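Local coordinates for LRR receptor-like serine/threonine-protein kinase RGI3 (Arabidopsis thaliana, PDB 5HZ0) that acts as a receptor for RGF peptide hormones, which maintain the root stem cell niche, and pairs with SERK co-receptors through its extracellular leucine-rich repeats when peptide binds, at residues N595-D600 against L616-S621; G603-T608 against L625-A630; D564-G569 against T586-L591; G531-E536 against E557-F562; S483-G488 against E508-I513. The protein carries 5 engineered substitutions. All coordinates share one frame; numbering follows the deposited sequence.

Contact 1 (N595-D600 against L616-S621). With NAG (2-acetamido-2-deoxy-beta-D-glucopyranose), chain E.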
# COMPACT_ATOMS: atom_id res chain seq x y z
N ASN A 595 31.46 18.78 9.13
CA ASN A 595 31.96 19.82 8.26
C ASN A 595 32.27 21.09 9.07
O ASN A 595 31.34 21.78 9.54
CB ASN A 595 30.96 20.08 7.13
CG ASN A 595 31.54 20.92 6.00
OD1 ASN A 595 32.53 21.63 6.20
ND2 ASN A 595 30.91 20.88 4.81
N ILE A 596 33.57 21.33 9.29
CA ILE A 596 34.10 22.51 9.99
C ILE A 596 34.77 23.59 9.11
O ILE A 596 35.36 24.54 9.63
CB ILE A 596 35.01 22.14 11.19
CG1 ILE A 596 36.07 21.09 10.80
CG2 ILE A 596 34.17 21.63 12.35
CD1 ILE A 596 37.10 21.54 9.82
N SER A 597 34.73 23.41 7.80
CA SER A 597 35.46 24.25 6.86
C SER A 597 35.00 25.71 6.82
O SER A 597 33.92 26.04 7.27
CB SER A 597 35.38 23.66 5.46
OG SER A 597 34.12 23.90 4.87
N TYR A 598 35.85 26.57 6.28
CA TYR A 598 35.60 28.01 6.23
C TYR A 598 35.17 28.59 7.57
O TYR A 598 34.14 29.22 7.68
CB TYR A 598 34.66 28.37 5.09
CG TYR A 598 35.19 27.95 3.74
CD1 TYR A 598 36.01 28.80 2.99
CD2 TYR A 598 34.91 26.68 3.23
CE1 TYR A 598 36.52 28.40 1.76
CE2 TYR A 598 35.41 26.28 2.02
CZ TYR A 598 36.21 27.14 1.28
OH TYR A 598 36.70 26.72 0.06
N ASN A 599 35.98 28.34 8.58
CA ASN A 599 35.82 28.97 9.87
C ASN A 599 37.17 29.53 10.30
O ASN A 599 38.13 29.50 9.53
CB ASN A 599 35.27 28.00 10.92
CG ASN A 599 33.74 27.97 10.96
OD1 ASN A 599 33.10 28.94 11.38
ND2 ASN A 599 33.15 26.84 10.54
N ASP A 600 37.21 30.08 11.50
CA ASP A 600 38.44 30.58 12.12
C ASP A 600 39.09 29.61 13.12
O ASP A 600 39.81 30.04 14.00
CB ASP A 600 38.26 31.98 12.70
CG ASP A 600 38.02 33.03 11.61
OD1 ASP A 600 38.78 33.04 10.62
OD2 ASP A 600 37.07 33.83 11.75
N LEU A 616 41.67 17.59 3.70
CA LEU A 616 42.71 18.55 4.09
C LEU A 616 42.37 19.97 3.65
O LEU A 616 42.82 20.95 4.25
CB LEU A 616 44.08 18.10 3.55
CG LEU A 616 45.36 18.89 3.87
CD1 LEU A 616 45.45 19.29 5.34
CD2 LEU A 616 46.59 18.08 3.48
N SER A 617 41.57 20.10 2.60
CA SER A 617 41.11 21.41 2.17
C SER A 617 40.20 22.03 3.23
O SER A 617 40.16 23.26 3.39
CB SER A 617 40.38 21.30 0.83
OG SER A 617 39.57 20.13 0.81
N ASP A 618 39.47 21.19 3.96
CA ASP A 618 38.65 21.64 5.09
C ASP A 618 39.48 22.26 6.20
O ASP A 618 39.04 23.22 6.84
CB ASP A 618 37.86 20.48 5.68
CG ASP A 618 36.55 20.26 4.97
OD1 ASP A 618 36.44 20.67 3.80
OD2 ASP A 618 35.62 19.69 5.59
N LEU A 619 40.68 21.71 6.44
CA LEU A 619 41.59 22.27 7.42
C LEU A 619 42.30 23.48 6.83
O LEU A 619 42.77 24.36 7.55
CB LEU A 619 42.64 21.25 7.87
CG LEU A 619 42.23 19.82 8.24
CD1 LEU A 619 43.43 19.08 8.80
CD2 LEU A 619 41.08 19.80 9.23
N ALA A 620 42.40 23.53 5.50
CA ALA A 620 43.13 24.60 4.85
C ALA A 620 42.33 25.92 4.82
O ALA A 620 42.91 27.00 4.69
CB ALA A 620 43.55 24.18 3.44
N SER A 621 41.00 25.81 4.96
CA SER A 621 40.13 26.99 4.98
C SER A 621 39.95 27.59 6.37
O SER A 621 39.26 28.59 6.54
CB SER A 621 38.75 26.67 4.37
OG SER A 621 38.13 25.59 5.03
C1 NAG E . 29.78 19.99 4.68
C2 NAG E . 29.01 20.52 3.46
C3 NAG E . 27.90 19.58 2.97
C4 NAG E . 28.37 18.14 2.90
C5 NAG E . 29.09 17.76 4.20
C6 NAG E . 29.69 16.37 4.16
C7 NAG E . 28.47 22.82 2.88
C8 NAG E . 27.95 24.15 3.36
N2 NAG E . 28.46 21.83 3.76
O3 NAG E . 27.54 19.96 1.67
O4 NAG E . 27.27 17.29 2.58
O5 NAG E . 30.16 18.66 4.42
O6 NAG E . 30.74 16.34 3.21
O7 NAG E . 28.85 22.67 1.72
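S621 makes the tight part of this contact, turned into the loop 595-600 just where Y598 begins. Its OG accepts the backbone N-H of Y598 at 2.8 Å (OG to N) in an almost straight bond of 174°, and OG in turn gives a hydrogen bond to D618 O from above that carbonyl plane. With chi1 at 56°, OG sits between its own N and C, while CB lies over the centre of the Y598 ring, 3.7 Å from the centroid and 8° off the normal, a CH-pi contact. Toward N595 the fit is slacker. The D618 carboxylate rests against S597, OD1 to CB 3.6 Å, and I596 CD1 and L619 CD2 make a loose but buried apolar touch at 4.4 Å. N595 OD1 is taken up within its own segment, by S597 N in an Asx turn and by S597 OG, and its ND2 carries an N-linked sugar. The solvent side is that of Y598, which is exposed and stacks on H575. The ND2 of N622, just past helix 616-620, bonds both I596 O and D618 O. The short helix covers the loop after strand 593-595, the last strand of the repeat array, while I596 and L619 reach on to strand 624-627.

Contact 2 (G603-T608 against L625-A630)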
# COMPACT_ATOMS: atom_id res chain seq x y z
N GLY A 603 44.31 24.97 16.12
CA GLY A 603 44.64 23.91 17.06
C GLY A 603 44.80 22.54 16.43
O GLY A 603 44.52 22.33 15.23
N ASP A 604 45.30 21.60 17.22
CA ASP A 604 45.55 20.27 16.69
C ASP A 604 44.44 19.27 16.96
O ASP A 604 43.81 19.30 18.00
CB ASP A 604 46.88 19.72 17.17
CG ASP A 604 46.88 19.43 18.64
OD1 ASP A 604 46.39 20.27 19.42
OD2 ASP A 604 47.38 18.36 19.02
N LEU A 605 44.26 18.36 16.00
CA LEU A 605 43.28 17.29 16.09
C LEU A 605 44.04 15.98 16.17
O LEU A 605 45.09 15.83 15.53
CB LEU A 605 42.43 17.26 14.82
CG LEU A 605 42.00 18.60 14.24
CD1 LEU A 605 41.53 18.43 12.82
CD2 LEU A 605 40.92 19.16 15.11
N PRO A 606 43.50 15.02 16.94
CA PRO A 606 44.20 13.76 17.18
C PRO A 606 44.32 12.95 15.90
O PRO A 606 43.49 13.13 15.02
CB PRO A 606 43.30 13.04 18.20
CG PRO A 606 41.96 13.69 18.06
CD PRO A 606 42.23 15.11 17.69
N ASN A 607 45.30 12.06 15.81
CA ASN A 607 45.42 11.25 14.62
C ASN A 607 44.55 10.03 14.88
O ASN A 607 44.92 9.10 15.61
CB ASN A 607 46.87 10.82 14.43
CG ASN A 607 47.19 10.40 13.01
OD1 ASN A 607 46.29 10.14 12.21
ND2 ASN A 607 48.48 10.32 12.69
N THR A 608 43.38 10.03 14.25
CA THR A 608 42.38 9.01 14.50
C THR A 608 41.76 8.79 13.16
O THR A 608 41.78 9.70 12.32
CB THR A 608 41.26 9.47 15.45
OG1 THR A 608 40.38 10.36 14.75
CG2 THR A 608 41.81 10.18 16.67
N LEU A 625 44.24 24.85 11.91
CA LEU A 625 43.95 23.43 12.17
C LEU A 625 44.98 22.45 11.62
O LEU A 625 45.41 22.59 10.48
CB LEU A 625 42.56 23.03 11.65
CG LEU A 625 41.33 23.43 12.48
CD1 LEU A 625 40.07 22.90 11.83
CD2 LEU A 625 41.46 22.91 13.90
N TYR A 626 45.37 21.46 12.41
CA TYR A 626 46.28 20.45 11.86
C TYR A 626 46.20 19.12 12.60
O TYR A 626 45.90 19.11 13.79
CB TYR A 626 47.73 20.95 11.87
CG TYR A 626 48.30 21.12 13.25
CD1 TYR A 626 47.96 22.22 14.03
CD2 TYR A 626 49.17 20.18 13.79
CE1 TYR A 626 48.47 22.38 15.30
CE2 TYR A 626 49.69 20.33 15.07
CZ TYR A 626 49.33 21.44 15.81
OH TYR A 626 49.82 21.60 17.07
N ILE A 627 46.50 18.02 11.93
CA ILE A 627 46.55 16.73 12.60
C ILE A 627 47.90 16.54 13.31
O ILE A 627 48.96 16.72 12.72
CB ILE A 627 46.28 15.54 11.63
CG1 ILE A 627 44.78 15.25 11.50
CG2 ILE A 627 46.93 14.27 12.17
CD1 ILE A 627 44.02 16.11 10.51
N SER A 628 47.86 16.17 14.58
CA SER A 628 49.10 15.96 15.30
C SER A 628 49.24 14.52 15.75
O SER A 628 48.25 13.80 15.85
CB SER A 628 49.18 16.88 16.53
OG SER A 628 48.50 16.31 17.63
N ASN A 629 50.47 14.09 15.99
CA ASN A 629 50.72 12.76 16.54
C ASN A 629 51.09 12.82 18.01
O ASN A 629 52.00 13.55 18.40
CB ASN A 629 51.83 12.05 15.77
CG ASN A 629 51.44 11.73 14.35
OD1 ASN A 629 50.64 10.82 14.11
ND2 ASN A 629 51.98 12.48 13.39
N ALA A 630 50.36 12.05 18.81
CA ALA A 630 50.58 11.99 20.25
C ALA A 630 51.98 11.45 20.60
O ALA A 630 52.58 10.70 19.82
CB ALA A 630 49.50 11.14 20.91
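L605 uses both of its main-chain polar groups on the segment 625-630: its N donates to Y626 O (2.9 Å), and its O accepts from S628 N (2.9 Å, 167°). One residue pair earlier, Y626 N reaches G603 O at 3.1 Å, and the same three oxygens, of G603, Y626 and L605, also receive CA-H contacts from L625, D604 and I627 respectively. G603 with L625, D604 with Y626 and L605 with I627 are thus parallel bridges. The sequence G603-D604-L605-P606 corresponds to the Gly-x-Ile-Pro element that follows the main strand in plant-specific leucine-rich repeats; here the chain turns a corner at G603, and the resulting short strand lies apart from the long array of repeat strands, paired with the last strand of the domain. Beyond the bridges the side chains take over. S628 OG gives its hydrogen to D604 OD2 at 2.7 Å, on the anti lone pair of that oxygen; D604 CG, between its own N and C (chi1 68°), brings the carboxylate to the serine. The CB of the same aspartate lies over one face of the Y626 ring, toward its rim and 3.6 Å from the centroid. N607 and N629 run side by side, and ND2 of N607 donates to OD1 of N629 (2.6 Å), the acceptor lying in the donor's amide plane although the two amides are turned 53° apart. N607 OD1 has a weak bond from R612 NE, and T608 OG1 caps F611 N at the start of the following helix. On the opposite face of the pair from D604 and Y626, L605 spreads its two methyls, CD2 meeting L625 CD2 and CD1 lying 4.1 Å from I627 CD1.

Contact 3 (D564-G569 against T586-L591)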
# COMPACT_ATOMS: atom_id res chain seq x y z
N ASP A 564 27.75 16.65 24.74
CA ASP A 564 26.58 15.90 25.17
C ASP A 564 25.70 15.41 24.03
O ASP A 564 24.76 14.65 24.26
CB ASP A 564 25.74 16.72 26.14
CG ASP A 564 26.26 16.67 27.56
OD1 ASP A 564 26.88 15.65 27.92
OD2 ASP A 564 26.04 17.65 28.31
N LEU A 565 25.99 15.81 22.79
CA LEU A 565 25.11 15.29 21.75
C LEU A 565 25.78 14.01 21.34
O LEU A 565 26.56 13.97 20.40
CB LEU A 565 25.08 16.26 20.56
CG LEU A 565 24.55 17.66 20.90
CD1 LEU A 565 24.96 18.69 19.84
CD2 LEU A 565 23.06 17.63 21.08
N LYS A 566 25.33 12.93 21.97
CA LYS A 566 26.03 11.66 21.89
C LYS A 566 25.44 10.87 20.75
O LYS A 566 26.01 9.87 20.32
CB LYS A 566 25.87 10.87 23.19
CG LYS A 566 27.16 10.42 23.81
CD LYS A 566 27.99 11.62 24.25
CE LYS A 566 29.50 11.32 24.28
NZ LYS A 566 30.39 12.55 24.31
N ASN A 567 24.28 11.32 20.29
CA ASN A 567 23.60 10.67 19.17
C ASN A 567 23.74 11.32 17.79
O ASN A 567 23.29 10.75 16.79
CB ASN A 567 22.12 10.48 19.52
CG ASN A 567 21.90 9.31 20.45
OD1 ASN A 567 22.29 8.18 20.16
ND2 ASN A 567 21.29 9.58 21.59
N LEU A 568 24.39 12.48 17.73
CA LEU A 568 24.40 13.27 16.51
C LEU A 568 25.21 12.56 15.44
O LEU A 568 26.38 12.26 15.64
CB LEU A 568 24.98 14.66 16.78
CG LEU A 568 24.91 15.67 15.64
CD1 LEU A 568 23.49 15.74 15.07
CD2 LEU A 568 25.34 17.03 16.14
N GLY A 569 24.58 12.26 14.31
CA GLY A 569 25.27 11.61 13.21
C GLY A 569 25.90 12.57 12.21
O GLY A 569 26.91 12.24 11.59
N THR A 586 35.77 15.56 20.27
CA THR A 586 36.64 14.39 20.06
C THR A 586 36.07 13.04 20.51
O THR A 586 36.46 12.00 19.99
CB THR A 586 38.09 14.58 20.64
OG1 THR A 586 38.03 15.09 21.98
CG2 THR A 586 38.90 15.55 19.78
N ASP A 587 35.17 13.06 21.48
CA ASP A 587 34.57 11.80 21.95
C ASP A 587 33.18 11.42 21.39
O ASP A 587 32.57 10.46 21.87
CB ASP A 587 34.67 11.65 23.48
CG ASP A 587 33.43 12.14 24.22
OD1 ASP A 587 32.61 12.92 23.67
OD2 ASP A 587 33.31 11.75 25.41
N LEU A 588 32.66 12.17 20.42
CA LEU A 588 31.36 11.79 19.90
C LEU A 588 31.55 10.61 18.95
O LEU A 588 32.00 10.75 17.81
CB LEU A 588 30.74 12.97 19.16
CG LEU A 588 30.50 14.23 19.98
CD1 LEU A 588 29.91 15.36 19.14
CD2 LEU A 588 29.58 13.92 21.15
N GLN A 589 31.09 9.45 19.41
CA GLN A 589 31.41 8.18 18.77
C GLN A 589 30.47 7.85 17.60
O GLN A 589 30.82 7.08 16.71
CB GLN A 589 31.42 7.04 19.80
CG GLN A 589 30.07 6.76 20.47
CD GLN A 589 29.73 7.70 21.63
OE1 GLN A 589 30.41 8.70 21.87
NE2 GLN A 589 28.67 7.37 22.36
N ASN A 590 29.29 8.45 17.63
CA ASN A 590 28.33 8.25 16.55
C ASN A 590 28.39 9.34 15.48
O ASN A 590 27.59 9.36 14.55
CB ASN A 590 26.93 8.07 17.11
CG ASN A 590 26.85 6.88 18.04
OD1 ASN A 590 26.96 7.01 19.25
ND2 ASN A 590 26.68 5.69 17.46
N LEU A 591 29.35 10.25 15.61
CA LEU A 591 29.51 11.31 14.63
C LEU A 591 30.12 10.72 13.36
O LEU A 591 31.19 10.10 13.37
CB LEU A 591 30.37 12.43 15.20
CG LEU A 591 30.41 13.75 14.43
CD1 LEU A 591 29.01 14.33 14.31
CD2 LEU A 591 31.37 14.74 15.10
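K566 and D587 form the ion pair of this contact, NZ to OD1, the lysine crossing the aspartate at about a right angle. The modelled separation is too short to be taken literally and D587 is poorly ordered, so the geometry of the pair is doubtful. NZ is also hydrogen-bonded to S563 O, just before the segment. The bend at chi2 (65°) carries CD toward L588, whose CD2 stands 4.2 Å from it and 3.5 Å from NZ. Q589 crosses the same aliphatic chain at about a right angle on the exposed side. Further in, L588 turns its CD2 against L565 O, CG lying beside its own backbone N (chi1 -60°). The backbones then draw together through two CA-H...O contacts, a bent one from L591 CA to L568 O (3.4 Å) and a nearly straight one from G569 CA to N590 O (3.5 Å, 167° at the hydrogen). L591 CD1 packs on L568 O at 3.6 Å, and F610 of helix 609-613 touches the same leucine. A type I turn from L588 to L591 shapes the second segment. The matching sequences D564-L565-K566-N567-L568 and D587-L588-Q589-N590-L591 are the Leu-x-x-Leu approach to the main strand of consecutive leucine-rich repeats, laid one turn upon the next in the solenoid.

Contact 4 (G531-E536 against E557-F562)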
# COMPACT_ATOMS: atom_id res chain seq x y z
N GLY A 531 25.99 36.06 16.59
CA GLY A 531 26.25 35.82 17.99
C GLY A 531 26.76 34.42 18.24
O GLY A 531 27.26 33.74 17.34
N GLU A 532 26.63 33.97 19.48
CA GLU A 532 27.19 32.70 19.88
C GLU A 532 26.18 31.60 19.87
O GLU A 532 25.04 31.78 20.29
CB GLU A 532 27.78 32.79 21.28
CG GLU A 532 29.07 33.56 21.35
CD GLU A 532 29.68 33.51 22.74
OE1 GLU A 532 29.01 33.97 23.70
OE2 GLU A 532 30.82 33.00 22.87
N ILE A 533 26.60 30.45 19.36
CA ILE A 533 25.83 29.24 19.47
C ILE A 533 25.62 29.01 20.95
O ILE A 533 26.59 28.83 21.69
CB ILE A 533 26.59 28.03 18.90
CG1 ILE A 533 27.19 28.32 17.51
CG2 ILE A 533 25.70 26.80 18.88
CD1 ILE A 533 28.01 27.14 16.94
N PRO A 534 24.36 29.04 21.41
CA PRO A 534 24.05 28.91 22.84
C PRO A 534 24.40 27.53 23.38
O PRO A 534 24.53 26.58 22.61
CB PRO A 534 22.54 29.13 22.90
CG PRO A 534 22.04 28.84 21.51
CD PRO A 534 23.15 29.29 20.60
N ASP A 535 24.56 27.43 24.70
CA ASP A 535 24.88 26.17 25.35
C ASP A 535 23.67 25.25 25.27
O ASP A 535 23.80 24.02 25.28
CB ASP A 535 25.24 26.42 26.81
CG ASP A 535 26.52 25.71 27.24
OD1 ASP A 535 27.38 25.42 26.37
OD2 ASP A 535 26.68 25.46 28.45
N GLU A 536 22.50 25.86 25.18
CA GLU A 536 21.24 25.14 25.14
C GLU A 536 21.13 24.12 24.00
O GLU A 536 20.54 23.07 24.18
CB GLU A 536 20.06 26.11 25.09
CG GLU A 536 19.76 26.78 26.44
CD GLU A 536 20.73 27.88 26.78
OE1 GLU A 536 21.46 28.33 25.87
OE2 GLU A 536 20.77 28.31 27.95
N GLU A 557 33.12 30.13 20.26
CA GLU A 557 33.61 28.76 20.18
C GLU A 557 32.47 27.76 20.23
O GLU A 557 31.37 28.07 20.70
CB GLU A 557 34.61 28.48 21.32
CG GLU A 557 35.88 29.32 21.24
CD GLU A 557 36.87 29.01 22.35
OE1 GLU A 557 36.48 28.35 23.34
OE2 GLU A 557 38.04 29.42 22.23
N ILE A 558 32.72 26.56 19.73
CA ILE A 558 31.77 25.47 19.88
C ILE A 558 31.54 25.24 21.37
O ILE A 558 32.46 24.92 22.10
CB ILE A 558 32.29 24.18 19.21
CG1 ILE A 558 32.27 24.34 17.68
CG2 ILE A 558 31.43 23.00 19.59
CD1 ILE A 558 32.83 23.16 16.95
N PRO A 559 30.30 25.42 21.82
CA PRO A 559 29.96 25.27 23.24
C PRO A 559 30.34 23.89 23.81
O PRO A 559 30.13 22.87 23.14
CB PRO A 559 28.45 25.47 23.28
CG PRO A 559 28.00 25.33 21.85
CD PRO A 559 29.13 25.80 21.02
N SER A 560 30.88 23.88 25.03
CA SER A 560 31.32 22.65 25.67
C SER A 560 30.18 21.65 25.81
O SER A 560 30.38 20.43 25.72
CB SER A 560 31.96 22.94 27.04
OG SER A 560 31.01 23.45 27.97
N ARG A 561 28.97 22.17 25.99
CA ARG A 561 27.79 21.30 26.08
C ARG A 561 27.63 20.41 24.85
O ARG A 561 26.96 19.38 24.92
CB ARG A 561 26.53 22.13 26.31
CG ARG A 561 25.33 21.31 26.78
CD ARG A 561 25.42 21.00 28.26
NE ARG A 561 25.52 22.23 29.04
CZ ARG A 561 24.96 22.41 30.24
NH1 ARG A 561 24.27 21.44 30.81
NH2 ARG A 561 25.10 23.57 30.87
N PHE A 562 28.25 20.79 23.73
CA PHE A 562 28.18 20.01 22.50
C PHE A 562 28.73 18.60 22.66
O PHE A 562 28.46 17.73 21.83
CB PHE A 562 28.89 20.72 21.35
CG PHE A 562 27.97 21.48 20.43
CD1 PHE A 562 26.86 22.16 20.93
CD2 PHE A 562 28.23 21.55 19.07
CE1 PHE A 562 26.02 22.88 20.09
CE2 PHE A 562 27.40 22.26 18.22
CZ PHE A 562 26.30 22.93 18.73
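I533 and P559 meet where two successive Ile-Pro elements of plant-specific leucine-rich repeats, I533-P534 and I558-P559, lie one turn apart in the solenoid. The ring of P559 is set across the isoleucine, its CD 4.0 Å from I533 CB, while CG faces the carbonyls of I533 and P534. The CG2 branch of I533, anti to its own N, points toward F562 CZ at 3.9 Å. Farther along, the polar half of the contact is carried by R561. Its CB lies 3.4 Å from D535 OD1, an oxygen that also rests against P559 CB. CG is beside D535 O, at 3.5 Å. Bends at chi2 (79°) and chi3 (57°) then place CD and NE so that NE comes to D535 OD2. NE and NH2 both turn to this oxygen, each in a weak hydrogen bond that belongs to a salt bridge, and CZ, between them, is 3.9 Å from the same OD2. R561 also touches Q539, and I558 reaches V584 in a later turn. The carboxylate is turned 83° against the guanidinium, so that a single oxygen, OD2, sits in the guanidinium plane at its edge, 3.5 Å from NE and from NH2 alike.

Contact 5 (S483-G488 against E508-I513)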
# COMPACT_ATOMS: atom_id res chain seq x y z
N SER A 483 13.45 38.55 10.32
CA SER A 483 13.60 38.81 11.75
C SER A 483 14.09 37.58 12.52
O SER A 483 14.81 36.75 11.97
CB SER A 483 12.31 39.34 12.36
OG SER A 483 12.53 39.76 13.69
N THR A 484 13.62 37.41 13.75
CA THR A 484 14.25 36.44 14.64
C THR A 484 13.44 35.18 14.83
O THR A 484 12.21 35.21 14.78
CB THR A 484 14.53 37.05 16.03
OG1 THR A 484 13.32 37.63 16.53
CG2 THR A 484 15.62 38.12 15.96
N LEU A 485 14.13 34.07 15.02
CA LEU A 485 13.48 32.83 15.41
C LEU A 485 12.89 33.04 16.80
O LEU A 485 13.62 33.26 17.77
CB LEU A 485 14.50 31.68 15.38
CG LEU A 485 14.07 30.27 15.81
CD1 LEU A 485 12.93 29.74 14.96
CD2 LEU A 485 15.26 29.34 15.71
N PRO A 486 11.56 32.99 16.90
CA PRO A 486 10.86 33.40 18.11
C PRO A 486 11.16 32.47 19.28
O PRO A 486 11.41 31.27 19.07
CB PRO A 486 9.39 33.29 17.72
CG PRO A 486 9.37 32.20 16.71
CD PRO A 486 10.64 32.37 15.92
N PRO A 487 11.16 33.01 20.51
CA PRO A 487 11.39 32.16 21.67
C PRO A 487 10.31 31.08 21.76
O PRO A 487 10.58 29.95 22.18
CB PRO A 487 11.30 33.14 22.86
CG PRO A 487 10.67 34.37 22.31
CD PRO A 487 11.03 34.43 20.87
N GLY A 488 9.12 31.42 21.29
CA GLY A 488 7.98 30.52 21.35
C GLY A 488 8.13 29.27 20.52
O GLY A 488 7.26 28.39 20.54
N GLU A 508 20.09 36.00 17.61
CA GLU A 508 20.60 34.81 18.27
C GLU A 508 19.64 33.65 18.12
O GLU A 508 18.47 33.84 17.81
CB GLU A 508 20.85 35.06 19.75
CG GLU A 508 22.30 35.16 20.16
CD GLU A 508 22.84 36.56 20.04
OE1 GLU A 508 22.59 37.20 18.99
OE2 GLU A 508 23.50 37.04 20.99
N ILE A 509 20.15 32.44 18.33
CA ILE A 509 19.30 31.29 18.55
C ILE A 509 18.79 31.37 19.99
O ILE A 509 19.59 31.31 20.93
CB ILE A 509 20.08 29.99 18.35
CG1 ILE A 509 20.50 29.86 16.88
CG2 ILE A 509 19.24 28.79 18.77
CD1 ILE A 509 21.50 28.75 16.66
N PRO A 510 17.47 31.51 20.16
CA PRO A 510 16.86 31.64 21.50
C PRO A 510 17.13 30.39 22.31
O PRO A 510 17.01 29.30 21.77
CB PRO A 510 15.36 31.76 21.20
CG PRO A 510 15.17 31.15 19.85
CD PRO A 510 16.45 31.47 19.10
N ARG A 511 17.48 30.56 23.58
CA ARG A 511 17.77 29.43 24.46
C ARG A 511 16.56 28.52 24.66
O ARG A 511 16.69 27.37 25.06
CB ARG A 511 18.29 29.94 25.81
CG ARG A 511 19.30 31.05 25.67
CD ARG A 511 20.00 31.39 26.97
NE ARG A 511 21.09 32.32 26.73
CZ ARG A 511 22.29 31.97 26.27
NH1 ARG A 511 22.57 30.70 26.01
NH2 ARG A 511 23.22 32.90 26.07
N GLU A 512 15.38 29.07 24.37
CA GLU A 512 14.12 28.34 24.48
C GLU A 512 14.08 27.10 23.60
O GLU A 512 13.31 26.17 23.87
CB GLU A 512 12.98 29.27 24.09
CG GLU A 512 13.39 30.72 24.12
CD GLU A 512 13.17 31.34 25.47
OE1 GLU A 512 13.48 32.54 25.64
OE2 GLU A 512 12.67 30.63 26.36
N ILE A 513 14.91 27.09 22.56
CA ILE A 513 15.10 25.93 21.69
C ILE A 513 15.40 24.68 22.53
O ILE A 513 15.09 23.56 22.12
CB ILE A 513 16.23 26.15 20.63
CG1 ILE A 513 16.28 25.02 19.60
CG2 ILE A 513 17.59 26.29 21.29
CD1 ILE A 513 15.33 25.19 18.42
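P510, whose ring meets L485 across the contact, has its own carbonyl engaged within its segment: P510 O accepts from I513 N at 3.1 Å, opening the 3-10 turn that follows. The ring lies against L485 O, with CG at 3.3 Å and CD at 3.6 Å from that oxygen, a van der Waals contact with no hydrogen bond. CG of P510 also faces P486 O at 3.8 Å. L485 completes the inner side: its CG stands anti to the backbone N (chi1 178°), and from there the side chain crosses the proline ring at about a right angle, CD2 reaching to 4.2 Å from P510 CD. The leucine also touches L500. Toward the surface, P487 meets E512. CB of the glutamate lies close to P487 O, and CG comes to 3.4 Å of P487 CB. The chain is bent at chi2 (-89°), with CD and OE1 near P487 CB, OE1 at 3.6 Å. The prolines P486 and P510 are the corresponding positions of two consecutive plant-type leucine-rich repeats, T484-L485-P486 matching E508-I509-P510. No hydrogen bond and no salt bridge spans the two segments, which implies that within them the turns are held by van der Waals packing of proline rings and aliphatic carbons, in part against carbonyl oxygens.

From the N terminus, contact 5 closes the first loop, between two successive repeat turns, and contact 4 and then contact 3 close the next two; these three follow in series. Contacts 5 and 4 are directly joined, R511 forming a salt bridge with E536 and lying against P534, and contact 4 meets contact 3 where L588 packs on F562 O. Contacts 1 and 2 come last, and their segments alternate along the chain, so the two loops cross. They share a hydrophobic centre in which L619 reaches I627 and L605, while I596 meets L625. P606 on T586 joins contact 2 back to contact 3, linking the C-terminal strand pair to the preceding turn.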